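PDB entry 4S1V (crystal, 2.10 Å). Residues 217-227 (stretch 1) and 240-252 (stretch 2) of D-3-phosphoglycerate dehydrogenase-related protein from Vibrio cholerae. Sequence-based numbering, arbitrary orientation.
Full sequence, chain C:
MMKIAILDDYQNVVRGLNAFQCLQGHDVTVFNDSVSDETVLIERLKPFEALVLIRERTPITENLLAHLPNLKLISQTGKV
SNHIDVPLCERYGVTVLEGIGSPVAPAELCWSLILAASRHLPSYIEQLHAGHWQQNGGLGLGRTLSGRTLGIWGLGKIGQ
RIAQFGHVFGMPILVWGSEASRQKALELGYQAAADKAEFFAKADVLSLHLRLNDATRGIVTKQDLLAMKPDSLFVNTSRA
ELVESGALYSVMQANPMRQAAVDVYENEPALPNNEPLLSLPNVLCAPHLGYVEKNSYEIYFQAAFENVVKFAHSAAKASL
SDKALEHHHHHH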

# COMPACT_ATOMS: atom_id res chain seq x y z
N ARG C 217 -24.91 26.35 11.57
CA ARG C 217 -24.82 25.70 10.27
C ARG C 217 -23.83 26.46 9.39
O ARG C 217 -24.00 27.65 9.14
CB ARG C 217 -26.20 25.60 9.59
CG ARG C 217 -26.18 24.81 8.28
CD ARG C 217 -27.56 24.74 7.63
NE ARG C 217 -28.53 24.10 8.50
CZ ARG C 217 -28.73 22.78 8.58
NH1 ARG C 217 -28.02 21.95 7.83
NH2 ARG C 217 -29.64 22.30 9.41
N GLY C 218 -22.78 25.76 8.96
CA GLY C 218 -21.70 26.33 8.17
C GLY C 218 -20.81 27.31 8.92
O GLY C 218 -20.19 28.19 8.31
N ILE C 219 -20.75 27.18 10.24
CA ILE C 219 -19.95 28.09 11.06
C ILE C 219 -18.43 27.94 10.84
O ILE C 219 -17.69 28.91 10.96
CB ILE C 219 -20.34 28.04 12.56
CG1 ILE C 219 -19.84 29.31 13.28
CG2 ILE C 219 -19.83 26.76 13.22
CD1 ILE C 219 -20.56 29.62 14.57
N VAL C 220 -17.98 26.73 10.52
CA VAL C 220 -16.61 26.55 10.04
C VAL C 220 -16.62 26.73 8.51
O VAL C 220 -17.31 26.00 7.80
CB VAL C 220 -16.01 25.17 10.43
CG1 VAL C 220 -14.54 25.12 10.05
CG2 VAL C 220 -16.19 24.90 11.92
N THR C 221 -15.87 27.72 8.03
CA THR C 221 -15.77 27.98 6.59
C THR C 221 -14.52 27.32 6.03
O THR C 221 -13.62 26.95 6.79
CB THR C 221 -15.65 29.49 6.30
OG1 THR C 221 -14.38 29.97 6.77
CG2 THR C 221 -16.80 30.28 6.95
N LYS C 222 -14.47 27.18 4.70
CA LYS C 222 -13.28 26.68 4.02
C LYS C 222 -12.06 27.54 4.37
O LYS C 222 -10.96 27.02 4.55
CB LYS C 222 -13.48 26.64 2.49
CG LYS C 222 -12.32 26.00 1.74
CD LYS C 222 -12.57 25.97 0.24
CE LYS C 222 -11.68 24.95 -0.44
NZ LYS C 222 -12.08 24.75 -1.86
N GLN C 223 -12.28 28.84 4.47
CA GLN C 223 -11.23 29.79 4.84
C GLN C 223 -10.68 29.51 6.25
O GLN C 223 -9.48 29.60 6.48
CB GLN C 223 -11.73 31.24 4.69
CG GLN C 223 -12.00 31.67 3.24
CD GLN C 223 -13.42 31.37 2.73
OE1 GLN C 223 -14.05 30.37 3.11
NE2 GLN C 223 -13.92 32.23 1.85
N ASP C 224 -11.56 29.14 7.18
CA ASP C 224 -11.14 28.73 8.52
C ASP C 224 -10.22 27.50 8.47
O ASP C 224 -9.18 27.49 9.13
CB ASP C 224 -12.35 28.42 9.41
CG ASP C 224 -13.24 29.64 9.66
OD1 ASP C 224 -12.73 30.78 9.66
OD2 ASP C 224 -14.45 29.43 9.89
N LEU C 225 -10.61 26.48 7.71
CA LEU C 225 -9.76 25.30 7.55
C LEU C 225 -8.40 25.65 6.94
O LEU C 225 -7.37 25.13 7.38
CB LEU C 225 -10.45 24.23 6.70
CG LEU C 225 -11.79 23.67 7.19
CD1 LEU C 225 -12.32 22.67 6.19
CD2 LEU C 225 -11.68 23.04 8.58
N LEU C 226 -8.40 26.54 5.95
CA LEU C 226 -7.17 26.91 5.24
C LEU C 226 -6.19 27.71 6.10
O LEU C 226 -4.99 27.73 5.82
CB LEU C 226 -7.49 27.67 3.95
CG LEU C 226 -8.12 26.85 2.82
CD1 LEU C 226 -8.82 27.76 1.82
CD2 LEU C 226 -7.09 25.96 2.15
N ALA C 227 -6.71 28.33 7.16
CA ALA C 227 -5.90 29.09 8.10
C ALA C 227 -5.23 28.21 9.15
O ALA C 227 -4.54 28.71 10.03
CB ALA C 227 -6.73 30.18 8.77
N ALA C 240 -21.46 17.16 10.67
CA ALA C 240 -20.73 17.58 9.47
C ALA C 240 -21.18 18.95 8.97
O ALA C 240 -20.36 19.74 8.51
CB ALA C 240 -20.88 16.54 8.36
N GLU C 241 -22.47 19.23 9.11
CA GLU C 241 -23.09 20.47 8.62
C GLU C 241 -22.64 21.76 9.36
O GLU C 241 -22.96 22.88 8.94
CB GLU C 241 -24.61 20.33 8.64
CG GLU C 241 -25.16 19.22 7.75
CD GLU C 241 -25.34 17.88 8.46
OE1 GLU C 241 -24.69 17.62 9.50
OE2 GLU C 241 -26.16 17.06 7.97
N LEU C 242 -21.89 21.59 10.46
CA LEU C 242 -21.20 22.71 11.11
C LEU C 242 -20.14 23.31 10.21
O LEU C 242 -19.75 24.47 10.36
CB LEU C 242 -20.53 22.25 12.41
CG LEU C 242 -21.42 21.82 13.57
CD1 LEU C 242 -20.60 21.15 14.66
CD2 LEU C 242 -22.18 23.01 14.15
N VAL C 243 -19.66 22.50 9.27
CA VAL C 243 -18.58 22.85 8.37
C VAL C 243 -19.15 23.06 6.97
O VAL C 243 -19.92 22.24 6.48
CB VAL C 243 -17.49 21.76 8.35
CG1 VAL C 243 -16.31 22.16 7.46
CG2 VAL C 243 -17.01 21.46 9.76
N GLU C 244 -18.78 24.18 6.36
CA GLU C 244 -19.19 24.52 5.00
C GLU C 244 -19.15 23.31 4.07
O GLU C 244 -18.14 22.60 4.02
CB GLU C 244 -18.28 25.64 4.48
CG GLU C 244 -18.48 26.00 3.03
CD GLU C 244 -17.39 26.93 2.51
OE1 GLU C 244 -16.94 27.82 3.26
OE2 GLU C 244 -16.98 26.75 1.34
N SER C 245 -20.24 23.10 3.34
CA SER C 245 -20.42 21.90 2.51
C SER C 245 -19.27 21.64 1.55
O SER C 245 -18.92 22.50 0.74
CB SER C 245 -21.74 21.99 1.74
OG SER C 245 -21.81 20.95 0.78
N GLY C 246 -18.67 20.45 1.66
CA GLY C 246 -17.58 20.03 0.79
C GLY C 246 -16.20 20.54 1.18
O GLY C 246 -15.18 20.05 0.68
N ALA C 247 -16.16 21.52 2.08
CA ALA C 247 -14.92 22.23 2.38
C ALA C 247 -13.86 21.33 3.00
O ALA C 247 -12.67 21.43 2.65
CB ALA C 247 -15.18 23.44 3.27
N LEU C 248 -14.27 20.44 3.92
CA LEU C 248 -13.32 19.52 4.54
C LEU C 248 -12.65 18.61 3.52
O LEU C 248 -11.41 18.46 3.53
CB LEU C 248 -13.96 18.68 5.65
CG LEU C 248 -12.97 17.77 6.42
CD1 LEU C 248 -11.87 18.55 7.14
CD2 LEU C 248 -13.68 16.86 7.41
N TYR C 249 -13.46 17.99 2.66
CA TYR C 249 -12.89 17.10 1.64
C TYR C 249 -11.91 17.86 0.74
O TYR C 249 -10.80 17.41 0.51
CB TYR C 249 -13.95 16.40 0.77
CG TYR C 249 -13.27 15.71 -0.40
CD1 TYR C 249 -12.62 14.49 -0.22
CD2 TYR C 249 -13.18 16.33 -1.65
CE1 TYR C 249 -11.95 13.87 -1.26
CE2 TYR C 249 -12.50 15.73 -2.70
CZ TYR C 249 -11.89 14.50 -2.49
OH TYR C 249 -11.21 13.87 -3.51
N SER C 250 -12.35 19.00 0.22
CA SER C 250 -11.53 19.79 -0.70
C SER C 250 -10.16 20.10 -0.08
O SER C 250 -9.14 19.95 -0.75
CB SER C 250 -12.26 21.07 -1.10
OG SER C 250 -11.51 21.80 -2.06
N VAL C 251 -10.16 20.48 1.20
CA VAL C 251 -8.93 20.89 1.90
C VAL C 251 -8.01 19.71 2.24
O VAL C 251 -6.80 19.78 2.03
CB VAL C 251 -9.26 21.70 3.18
CG1 VAL C 251 -8.03 21.90 4.05
CG2 VAL C 251 -9.86 23.05 2.82
N MET C 252 -8.58 18.62 2.73
CA MET C 252 -7.79 17.43 3.05
C MET C 252 -7.16 16.79 1.80
O MET C 252 -6.01 16.35 1.83
CB MET C 252 -8.63 16.41 3.83
CG MET C 252 -9.05 16.91 5.21
SD MET C 252 -7.64 17.43 6.22
CE MET C 252 -8.27 18.97 6.86

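Stretch 1 begins as a loop and stretch 2 as a 3-10 segment, 240-242; both go on to a helix. Where they first meet, Val220 and Val243 form a single beta bridge, with their CA atoms 4.5 Å apart. Three backbone hydrogen bonds hold this part together. Gly218 N donates to Glu241 O at 2.9 Å, Val220 N donates to Leu242 O at 2.9 Å, and Glu244 N donates to Val220 O at 2.7 Å. The last is nearly straight, at 174°; the Gly218 bond is the most bent, at 157°. Val243 CA also lies 3.4 Å from Val220 O, a CA-H...O contact.

The backbones come close here. Gly218 CA is 4.1 Å from Glu244 N. The positive phi of Gly218 by itself favours glycine. Beside it, the side chain of Arg217 starts away from stretch 2, but its end returns. Arg217 NH1 rests 3.9 Å from Glu241 CB, an oblique contact.

After the bridge, each chain turns into a helix. The two helix axes approach to 9.6 Å and run in roughly the same direction, 33° apart. Glu244 links the bridge to the first helix. Its side chain reaches across so that Glu244 OE1 accepts a hydrogen bond from Lys222 N at 2.9 Å. Lys222 is the first residue of that helix, where backbone NH groups lack acceptors from a preceding turn. Thr221 caps the same end: Asp224 N donates to Thr221 OG1 at 3.0 Å.

Between the helices, small residues make room for large ones. Ala247 points toward stretch 1 with only a methyl group, and the long chain of Lys222 passes over it, Lys222 CB lying 3.7 Å from Ala247 CB. The lysine is extended, with all four chi angles t. Its methylenes also meet Val251, with Lys222 CG 4.0 Å from Val251 CG2. The charged end then finds a polar partner, as Lys222 NZ donates to Ser250 OG at 3.0 Å.

Leu225 is the main apolar bump. It is buried, and its CD1 sits in a hollow lined by Val243, Ala247 and Leu248. Leu225 CD1 is 4.2 Å from Val243 CG1, 4.2 Å from Ala247 CB and 3.7 Å from Leu248 CA. Val251 supplies a bump from the other side of the interface. Val251 CG2 lies 4.1 Å from Leu225 CB and 4.1 Å from Leu226 CD2, so it touches Lys222, Leu225 and Leu226 together. In all, the contact buries 715 Å², summed over both stretches.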